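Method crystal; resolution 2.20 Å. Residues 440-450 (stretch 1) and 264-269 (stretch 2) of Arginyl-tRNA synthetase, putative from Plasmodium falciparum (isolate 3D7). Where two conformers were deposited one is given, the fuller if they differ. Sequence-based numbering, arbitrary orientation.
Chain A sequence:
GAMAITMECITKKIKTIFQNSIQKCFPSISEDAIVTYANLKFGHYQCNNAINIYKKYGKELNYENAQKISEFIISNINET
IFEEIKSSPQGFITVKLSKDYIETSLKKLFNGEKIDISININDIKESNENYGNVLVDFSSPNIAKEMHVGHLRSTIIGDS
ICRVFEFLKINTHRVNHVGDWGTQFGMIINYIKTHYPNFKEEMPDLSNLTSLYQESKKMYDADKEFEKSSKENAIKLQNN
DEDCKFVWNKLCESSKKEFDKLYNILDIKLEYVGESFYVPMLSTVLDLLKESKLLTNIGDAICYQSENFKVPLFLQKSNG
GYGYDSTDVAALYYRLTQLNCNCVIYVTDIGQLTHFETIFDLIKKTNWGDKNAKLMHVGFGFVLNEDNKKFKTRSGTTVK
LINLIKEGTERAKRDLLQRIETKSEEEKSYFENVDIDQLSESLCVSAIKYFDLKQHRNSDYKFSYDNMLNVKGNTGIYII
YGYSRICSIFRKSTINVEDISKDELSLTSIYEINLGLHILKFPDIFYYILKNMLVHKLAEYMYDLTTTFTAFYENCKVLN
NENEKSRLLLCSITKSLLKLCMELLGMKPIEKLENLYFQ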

# COMPACT_ATOMS: atom_id res chain seq x y z
N SER A 440 12.80 -20.55 -6.90
CA SER A 440 12.15 -20.11 -8.12
C SER A 440 10.76 -19.52 -7.84
O SER A 440 10.41 -18.46 -8.36
CB SER A 440 12.03 -21.26 -9.12
OG SER A 440 13.29 -21.84 -9.40
N GLU A 441 9.97 -20.22 -7.03
CA GLU A 441 8.64 -19.74 -6.68
C GLU A 441 8.74 -18.39 -5.96
O GLU A 441 7.95 -17.48 -6.22
CB GLU A 441 7.90 -20.75 -5.82
CG GLU A 441 6.49 -20.33 -5.42
CD GLU A 441 5.69 -21.49 -4.87
OE1 GLU A 441 5.92 -21.88 -3.70
OE2 GLU A 441 4.85 -22.04 -5.62
N SER A 442 9.71 -18.28 -5.06
CA SER A 442 9.93 -17.03 -4.34
C SER A 442 10.25 -15.90 -5.32
O SER A 442 9.64 -14.83 -5.26
CB SER A 442 11.06 -17.20 -3.32
OG SER A 442 10.96 -16.23 -2.29
N LEU A 443 11.17 -16.17 -6.24
CA LEU A 443 11.56 -15.20 -7.27
C LEU A 443 10.35 -14.74 -8.10
O LEU A 443 10.15 -13.54 -8.29
CB LEU A 443 12.63 -15.79 -8.19
CG LEU A 443 13.98 -16.10 -7.53
CD1 LEU A 443 14.98 -16.68 -8.54
CD2 LEU A 443 14.56 -14.86 -6.84
N CYS A 444 9.58 -15.70 -8.59
CA CYS A 444 8.37 -15.43 -9.36
C CYS A 444 7.36 -14.56 -8.61
O CYS A 444 6.88 -13.55 -9.12
CB CYS A 444 7.68 -16.74 -9.75
SG CYS A 444 6.03 -16.45 -10.44
N VAL A 445 7.02 -14.99 -7.40
CA VAL A 445 6.05 -14.28 -6.58
C VAL A 445 6.49 -12.84 -6.32
O VAL A 445 5.72 -11.88 -6.52
CB VAL A 445 5.83 -15.03 -5.25
CG1 VAL A 445 5.03 -14.18 -4.27
CG2 VAL A 445 5.14 -16.37 -5.52
N SER A 446 7.75 -12.70 -5.92
CA SER A 446 8.35 -11.38 -5.71
C SER A 446 8.28 -10.51 -6.96
O SER A 446 7.95 -9.32 -6.88
CB SER A 446 9.80 -11.53 -5.25
OG SER A 446 9.87 -11.98 -3.91
N ALA A 447 8.56 -11.13 -8.11
CA ALA A 447 8.55 -10.45 -9.39
C ALA A 447 7.17 -9.93 -9.75
O ALA A 447 7.01 -8.78 -10.13
CB ALA A 447 9.07 -11.39 -10.49
N ILE A 448 6.17 -10.80 -9.63
CA ILE A 448 4.77 -10.43 -9.84
C ILE A 448 4.38 -9.25 -8.96
O ILE A 448 3.79 -8.24 -9.44
CB ILE A 448 3.82 -11.63 -9.55
CG1 ILE A 448 3.93 -12.69 -10.65
CG2 ILE A 448 2.37 -11.17 -9.40
CD1 ILE A 448 2.96 -13.87 -10.48
N LYS A 449 4.72 -9.36 -7.67
CA LYS A 449 4.32 -8.30 -6.73
C LYS A 449 4.95 -6.97 -7.09
O LYS A 449 4.25 -5.95 -7.13
CB LYS A 449 4.68 -8.68 -5.28
CG LYS A 449 3.85 -9.85 -4.73
CD LYS A 449 4.07 -10.01 -3.24
CE LYS A 449 3.35 -11.25 -2.67
NZ LYS A 449 3.52 -11.27 -1.18
N TYR A 450 6.26 -6.97 -7.35
CA TYR A 450 6.95 -5.72 -7.72
C TYR A 450 6.42 -5.13 -9.01
O TYR A 450 6.15 -3.93 -9.08
CB TYR A 450 8.47 -5.92 -7.88
CG TYR A 450 9.15 -4.61 -8.22
CD1 TYR A 450 9.41 -3.66 -7.23
CD2 TYR A 450 9.52 -4.30 -9.53
CE1 TYR A 450 10.02 -2.46 -7.52
CE2 TYR A 450 10.14 -3.10 -9.84
CZ TYR A 450 10.39 -2.18 -8.83
OH TYR A 450 10.99 -0.98 -9.11
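Stretch 2, residues 264-269: NILDIK

Stretch 2 meets stretch 1 as a segment leaving a helix, set against the side of another helix, in a small, mixed contact, with apolar packing around Val445, one direct hydrogen bond from a lysine ammonium to a backbone carbonyl, and a water bridge with one weak leg. The two segments together bury 250 Å², and the touching residues are at least 176 positions apart in sequence, so this is a tertiary contact between distant parts of the chain.

Stretch 1 is helical throughout. Its phi/psi values stay close to -60/-47, and an unbroken series of i to i+4 backbone hydrogen bonds runs from Cys444 N to Ser440 O through Tyr450 N to Ser446 O, each 2.9 Å long. All of its closest contacts with stretch 2 are made by side-chain atoms. Those of Glu441, Val445, Ile448 and Lys449 have CA-to-CB bonds pointing toward stretch 2, the i, i+4, i+7, i+8 spacing expected of one helical face, although Ile448 CG2 remains 5.8 Å from Leu266 CD2.

Stretch 2 enters as helix at Asn264 and Ile265, then leaves it. Asp267 is the first residue after the helix with non-helical torsions, at phi/psi 55/46, and its N donates a weak hydrogen bond to Asn264 O at 3.2 Å. Ile268 and Lys269 follow in extended conformation, with phi/psi of -123/119 and -106/140. Direction can be read from the order of contacts: Glu441 touches Ile265, Val445 touches Ile265 and Leu266, and Lys449 touches Leu266 and Ile268. Contacts therefore advance along both segments in the same sense. The nearest CA atoms across the contact are those of Val445 and Leu266, 6.7 Å apart.

Val445, in its t rotamer, supplies the middle of the apolar patch. Val445 CG2 lies 4.0 Å from Ile265 O and 4.4 Å from Ile265 CG2, while Val445 CG1 lies 4.1 Å from Leu266 CD2. The CA-to-CB bond of Leu266 points sideways, but the end of its side chain comes nearer to stretch 1, which accounts for the packing through CD2.

Lys449 combines apolar and polar contact. Its chi2, chi3 and chi4 are all t, so the chain beyond CB is extended; Lys449 CE passes 4.2 Å from Leu266 CD2, and Lys449 NZ donates a hydrogen bond of 2.8 Å to Leu266 O. Lys449 NZ is also 4.1 Å from Ile268 CG1 and hydrogen-bonds elsewhere in the structure.

At the Glu441 end, the carboxylate reaches the other segment through water. Water 1 donates to Ile265 O at 2.8 Å and, weakly, to Glu441 OE1 at 3.1 Å, linking backbone to side chain. Glu441 OE2 also lies 4.2 Å from Ile265 CG2.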

# COMPACT_ATOMS: atom_id res chain seq x y z
N ASN A 264 -1.73 -18.39 0.68
CA ASN A 264 -0.48 -18.68 1.35
C ASN A 264 0.69 -18.95 0.38
O ASN A 264 1.83 -18.87 0.80
CB ASN A 264 -0.63 -19.81 2.38
CG ASN A 264 -0.80 -21.14 1.77
OD1 ASN A 264 0.05 -21.61 1.02
ND2 ASN A 264 -1.89 -21.81 2.12
N ILE A 265 0.41 -19.23 -0.90
CA ILE A 265 1.47 -19.13 -1.91
C ILE A 265 2.02 -17.69 -1.98
O ILE A 265 3.22 -17.46 -2.16
CB ILE A 265 1.00 -19.56 -3.33
CG1 ILE A 265 0.77 -21.07 -3.39
CG2 ILE A 265 2.02 -19.19 -4.39
CD1 ILE A 265 0.54 -21.60 -4.80
N LEU A 266 1.12 -16.72 -1.81
CA LEU A 266 1.49 -15.31 -1.76
C LEU A 266 2.03 -14.84 -0.40
O LEU A 266 2.51 -13.71 -0.27
CB LEU A 266 0.28 -14.46 -2.16
CG LEU A 266 -0.19 -14.58 -3.61
CD1 LEU A 266 -1.48 -13.79 -3.83
CD2 LEU A 266 0.92 -14.10 -4.57
N ASP A 267 1.94 -15.71 0.60
CA ASP A 267 2.29 -15.37 1.98
C ASP A 267 1.50 -14.15 2.46
O ASP A 267 2.06 -13.22 3.05
CB ASP A 267 3.79 -15.13 2.13
CG ASP A 267 4.59 -16.42 2.14
OD1 ASP A 267 4.69 -17.04 3.22
OD2 ASP A 267 5.11 -16.81 1.08
N ILE A 268 0.20 -14.15 2.19
CA ILE A 268 -0.68 -13.05 2.58
C ILE A 268 -1.83 -13.54 3.45
O ILE A 268 -2.64 -14.35 3.02
CB ILE A 268 -1.27 -12.32 1.35
CG1 ILE A 268 -0.14 -11.66 0.54
CG2 ILE A 268 -2.33 -11.29 1.78
CD1 ILE A 268 -0.60 -10.98 -0.71
N LYS A 269 -1.92 -13.03 4.67
CA LYS A 269 -3.00 -13.45 5.54
C LYS A 269 -4.06 -12.37 5.70
O LYS A 269 -3.76 -11.17 5.81
CB LYS A 269 -2.43 -13.86 6.91
CG LYS A 269 -1.41 -14.98 6.80
CD LYS A 269 -1.17 -15.64 8.14
CE LYS A 269 -0.27 -16.86 7.99
NZ LYS A 269 -0.99 -18.02 7.38
O HOH W 1 5.38 -19.14 -2.46